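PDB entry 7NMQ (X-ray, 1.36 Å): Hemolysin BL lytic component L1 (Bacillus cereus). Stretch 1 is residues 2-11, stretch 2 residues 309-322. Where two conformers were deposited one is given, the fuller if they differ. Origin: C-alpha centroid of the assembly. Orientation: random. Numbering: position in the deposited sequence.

Stretch 1 2-11: NYALGPEGLK
Stretch 2, residues 309-322: KQWNTMGANYTDLL

Residues 309-322 form continuous helix; residues 2-9 run along it as loop and turn, and residues 10-11 start a helix. The direction is antiparallel: Tyr3 CA lies 6.5 Å from Leu321 CA, Ala4 CA 5.9 Å from Asn317 CA, and Gly9 CA 6.1 Å from Gln310 CA. Together they bury 762 Å².

Leu5 is covered most. At phi/psi -111/8, with chi1 m and chi2 t, it sets CD2 over the face of the Tyr318 ring, 3.7 Å from the centroid and 9° off the normal, while CD1 reaches Leu321 CD2 at 4.1 Å. A branched aliphatic side chain can thus touch a ring and a leucine at once. The Tyr318 side chain (chi1 -82°, chi2 66°) also donates from OH to Leu5 O at 2.6 Å, giving the loop carbonyl a hydrogen-bond donor.

Tyr3 (phi/psi -137/131, chi1 m, chi2 -76°) mirrors this chemistry with the partners exchanged: its ring receives CD1 of Leu321 (chi1 t, chi2 p) over the face, 3.7 Å from the centroid. Asp320 OD2 lies at the ring edge, 3.4 Å from Tyr3 CE1, and a water donates to both Asp320 OD2 (2.7 Å) and Asn2 O (3.0 Å).

Farther along, a type II' turn runs from Pro7 to Leu10, closed by Leu10 N to Pro7 O at 3.0 Å. Glu8 (56/-135; chi1 m, chi2 -100°, chi3 -136°) has its CA-to-CB bond toward the helix, and its OE1 lies 2.5 Å from ND2 of Asn317 (chi1 m, chi2 -24°); a long polar side chain suits a place facing this amide. Gly9, the N-cap residue, donates its N to Gln310 OE1 at 3.0 Å; Gln310 (chi1 m, chi2 m) has the length to reach it. Glycine suits this tight approach, since an ideal CB would sit 3.0 Å from Gln310 NE2. Leu10 (chi1 m, chi2 t) opens a helix that continues beyond Lys11, its CD1 4.1 Å from Met314 CE and over a Trp311 ring face, 4.3 Å from CZ2.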

# COMPACT_ATOMS: atom_id res chain seq x y z
N ASN A 2 -4.80 34.55 -3.63
CA ASN A 2 -3.94 35.18 -2.59
C ASN A 2 -3.57 34.20 -1.48
O ASN A 2 -2.56 34.43 -0.85
CB ASN A 2 -4.62 36.40 -1.99
CG ASN A 2 -4.66 37.58 -2.93
OD1 ASN A 2 -3.82 37.73 -3.82
ND2 ASN A 2 -5.66 38.41 -2.74
N TYR A 3 -4.40 33.19 -1.20
CA TYR A 3 -4.21 32.18 -0.12
C TYR A 3 -4.56 30.81 -0.65
O TYR A 3 -5.61 30.62 -1.22
CB TYR A 3 -5.05 32.56 1.10
CG TYR A 3 -4.64 33.92 1.63
CD1 TYR A 3 -3.47 34.06 2.37
CD2 TYR A 3 -5.33 35.08 1.31
CE1 TYR A 3 -3.04 35.29 2.80
CE2 TYR A 3 -4.93 36.33 1.76
CZ TYR A 3 -3.76 36.44 2.50
OH TYR A 3 -3.33 37.67 2.87
N ALA A 4 -3.68 29.87 -0.42
CA ALA A 4 -3.88 28.47 -0.88
C ALA A 4 -4.48 27.63 0.25
O ALA A 4 -3.73 27.22 1.14
CB ALA A 4 -2.59 27.87 -1.39
N LEU A 5 -5.79 27.37 0.20
CA LEU A 5 -6.49 26.72 1.33
C LEU A 5 -6.94 25.31 0.95
O LEU A 5 -7.61 24.68 1.78
CB LEU A 5 -7.69 27.59 1.76
CG LEU A 5 -7.34 29.04 2.07
CD1 LEU A 5 -8.58 29.82 2.42
CD2 LEU A 5 -6.29 29.11 3.19
N GLY A 6 -6.52 24.82 -0.21
CA GLY A 6 -6.94 23.51 -0.70
C GLY A 6 -6.03 22.39 -0.22
O GLY A 6 -5.09 22.60 0.54
N PRO A 7 -6.37 21.17 -0.64
CA PRO A 7 -5.65 19.97 -0.17
C PRO A 7 -4.23 19.78 -0.71
O PRO A 7 -3.60 18.78 -0.43
CB PRO A 7 -6.70 18.90 -0.51
CG PRO A 7 -7.44 19.40 -1.67
CD PRO A 7 -7.58 20.87 -1.40
N GLU A 8 -3.68 20.72 -1.46
CA GLU A 8 -2.26 20.69 -1.89
C GLU A 8 -2.04 19.34 -2.61
O GLU A 8 -2.86 18.99 -3.46
CB GLU A 8 -1.37 20.94 -0.66
CG GLU A 8 -1.79 22.13 0.15
CD GLU A 8 -1.02 23.41 -0.05
OE1 GLU A 8 -0.73 24.01 0.98
OE2 GLU A 8 -0.74 23.80 -1.22
N GLY A 9 -0.96 18.61 -2.33
CA GLY A 9 -0.63 17.34 -2.99
C GLY A 9 -1.29 16.14 -2.34
O GLY A 9 -0.80 15.01 -2.59
N LEU A 10 -2.37 16.31 -1.55
CA LEU A 10 -2.96 15.11 -0.90
C LEU A 10 -3.47 14.11 -1.94
O LEU A 10 -3.39 12.88 -1.63
CB LEU A 10 -4.04 15.48 0.09
CG LEU A 10 -3.53 16.13 1.36
CD1 LEU A 10 -4.72 16.64 2.18
CD2 LEU A 10 -2.69 15.17 2.18
N LYS A 11 -3.96 14.52 -3.08
CA LYS A 11 -4.57 13.59 -4.05
C LYS A 11 -3.52 12.56 -4.50
O LYS A 11 -3.80 11.35 -4.44
CB LYS A 11 -5.15 14.37 -5.22
CG LYS A 11 -6.34 13.73 -5.89
CD LYS A 11 -7.06 14.68 -6.83
CE LYS A 11 -8.23 13.99 -7.52
NZ LYS A 11 -8.73 14.77 -8.66
N LYS A 309 4.00 16.23 5.10
CA LYS A 309 4.53 17.45 4.46
C LYS A 309 3.37 18.29 3.93
O LYS A 309 3.41 19.53 4.12
CB LYS A 309 5.51 17.10 3.34
CG LYS A 309 6.06 18.28 2.55
CD LYS A 309 7.25 17.91 1.66
CE LYS A 309 6.93 16.78 0.70
NZ LYS A 309 5.70 17.07 -0.06
N GLN A 310 2.36 17.67 3.32
CA GLN A 310 1.23 18.42 2.73
C GLN A 310 0.43 19.07 3.85
O GLN A 310 0.03 20.26 3.69
CB GLN A 310 0.30 17.59 1.88
CG GLN A 310 1.01 16.90 0.74
CD GLN A 310 1.78 17.80 -0.20
OE1 GLN A 310 1.42 18.95 -0.47
NE2 GLN A 310 2.83 17.22 -0.76
N TRP A 311 0.21 18.37 4.97
CA TRP A 311 -0.52 19.03 6.09
C TRP A 311 0.31 20.19 6.64
O TRP A 311 -0.27 21.23 6.96
CB TRP A 311 -0.83 18.03 7.21
CG TRP A 311 -1.96 17.09 6.97
CD1 TRP A 311 -1.84 15.73 6.98
CD2 TRP A 311 -3.34 17.38 6.72
NE1 TRP A 311 -3.06 15.16 6.79
CE2 TRP A 311 -4.01 16.15 6.64
CE3 TRP A 311 -4.09 18.55 6.60
CZ2 TRP A 311 -5.38 16.07 6.39
CZ3 TRP A 311 -5.44 18.46 6.39
CH2 TRP A 311 -6.09 17.24 6.30
N ASN A 312 1.60 20.01 6.78
CA ASN A 312 2.46 21.10 7.29
C ASN A 312 2.43 22.31 6.36
O ASN A 312 2.33 23.44 6.85
CB ASN A 312 3.87 20.60 7.54
CG ASN A 312 3.91 19.61 8.68
OD1 ASN A 312 3.01 19.55 9.51
ND2 ASN A 312 4.99 18.88 8.74
N THR A 313 2.50 22.11 5.06
CA THR A 313 2.44 23.20 4.06
C THR A 313 1.09 23.89 4.18
O THR A 313 1.03 25.17 4.16
CB THR A 313 2.71 22.70 2.65
OG1 THR A 313 4.04 22.16 2.69
CG2 THR A 313 2.60 23.79 1.63
N MET A 314 0.03 23.12 4.32
CA MET A 314 -1.32 23.68 4.39
C MET A 314 -1.43 24.51 5.68
O MET A 314 -2.04 25.58 5.65
CB MET A 314 -2.34 22.54 4.38
CG MET A 314 -3.75 22.99 4.27
SD MET A 314 -4.82 21.58 4.44
CE MET A 314 -4.32 20.65 2.98
N GLY A 315 -0.91 24.02 6.81
CA GLY A 315 -0.92 24.78 8.08
C GLY A 315 -0.20 26.10 7.89
O GLY A 315 -0.71 27.12 8.36
N ALA A 316 0.92 26.12 7.18
CA ALA A 316 1.65 27.39 6.90
C ALA A 316 0.80 28.34 6.04
O ALA A 316 0.77 29.54 6.32
CB ALA A 316 2.95 27.12 6.21
N ASN A 317 0.11 27.82 5.06
CA ASN A 317 -0.72 28.64 4.15
C ASN A 317 -1.89 29.25 4.95
O ASN A 317 -2.19 30.44 4.81
CB ASN A 317 -1.21 27.79 2.98
CG ASN A 317 -0.12 27.46 1.99
OD1 ASN A 317 0.88 28.16 1.89
ND2 ASN A 317 -0.32 26.43 1.20
N TYR A 318 -2.56 28.48 5.79
CA TYR A 318 -3.68 29.01 6.60
C TYR A 318 -3.14 29.98 7.63
O TYR A 318 -3.83 30.96 7.95
CB TYR A 318 -4.41 27.87 7.31
CG TYR A 318 -5.44 27.13 6.49
CD1 TYR A 318 -5.08 26.35 5.40
CD2 TYR A 318 -6.77 27.21 6.80
CE1 TYR A 318 -6.01 25.64 4.65
CE2 TYR A 318 -7.72 26.57 6.03
CZ TYR A 318 -7.35 25.76 4.97
OH TYR A 318 -8.34 25.15 4.24
N THR A 319 -1.97 29.72 8.22
CA THR A 319 -1.40 30.63 9.25
C THR A 319 -1.01 31.96 8.60
O THR A 319 -1.22 32.96 9.23
CB THR A 319 -0.22 29.97 9.93
OG1 THR A 319 -0.67 28.75 10.54
CG2 THR A 319 0.38 30.85 11.00
N ASP A 320 -0.59 31.96 7.36
CA ASP A 320 -0.32 33.21 6.60
C ASP A 320 -1.63 34.02 6.50
O ASP A 320 -1.61 35.23 6.78
CB ASP A 320 0.24 32.91 5.22
CG ASP A 320 0.70 34.13 4.50
OD1 ASP A 320 1.55 34.86 5.06
OD2 ASP A 320 0.16 34.38 3.42
N LEU A 321 -2.75 33.39 6.15
CA LEU A 321 -4.04 34.10 6.12
C LEU A 321 -4.35 34.62 7.52
O LEU A 321 -4.70 35.82 7.68
CB LEU A 321 -5.14 33.16 5.62
CG LEU A 321 -6.56 33.76 5.63
CD1 LEU A 321 -6.62 35.12 4.91
CD2 LEU A 321 -7.56 32.76 5.03
N LEU A 322 -4.28 33.76 8.53
CA LEU A 322 -4.66 34.17 9.90
C LEU A 322 -3.84 35.41 10.29
O LEU A 322 -4.43 36.37 10.81
CB LEU A 322 -4.35 32.99 10.83
CG LEU A 322 -4.65 33.26 12.29
CD1 LEU A 322 -6.14 33.37 12.52
CD2 LEU A 322 -4.04 32.19 13.16
O HOH W 1 -0.60 33.24 1.05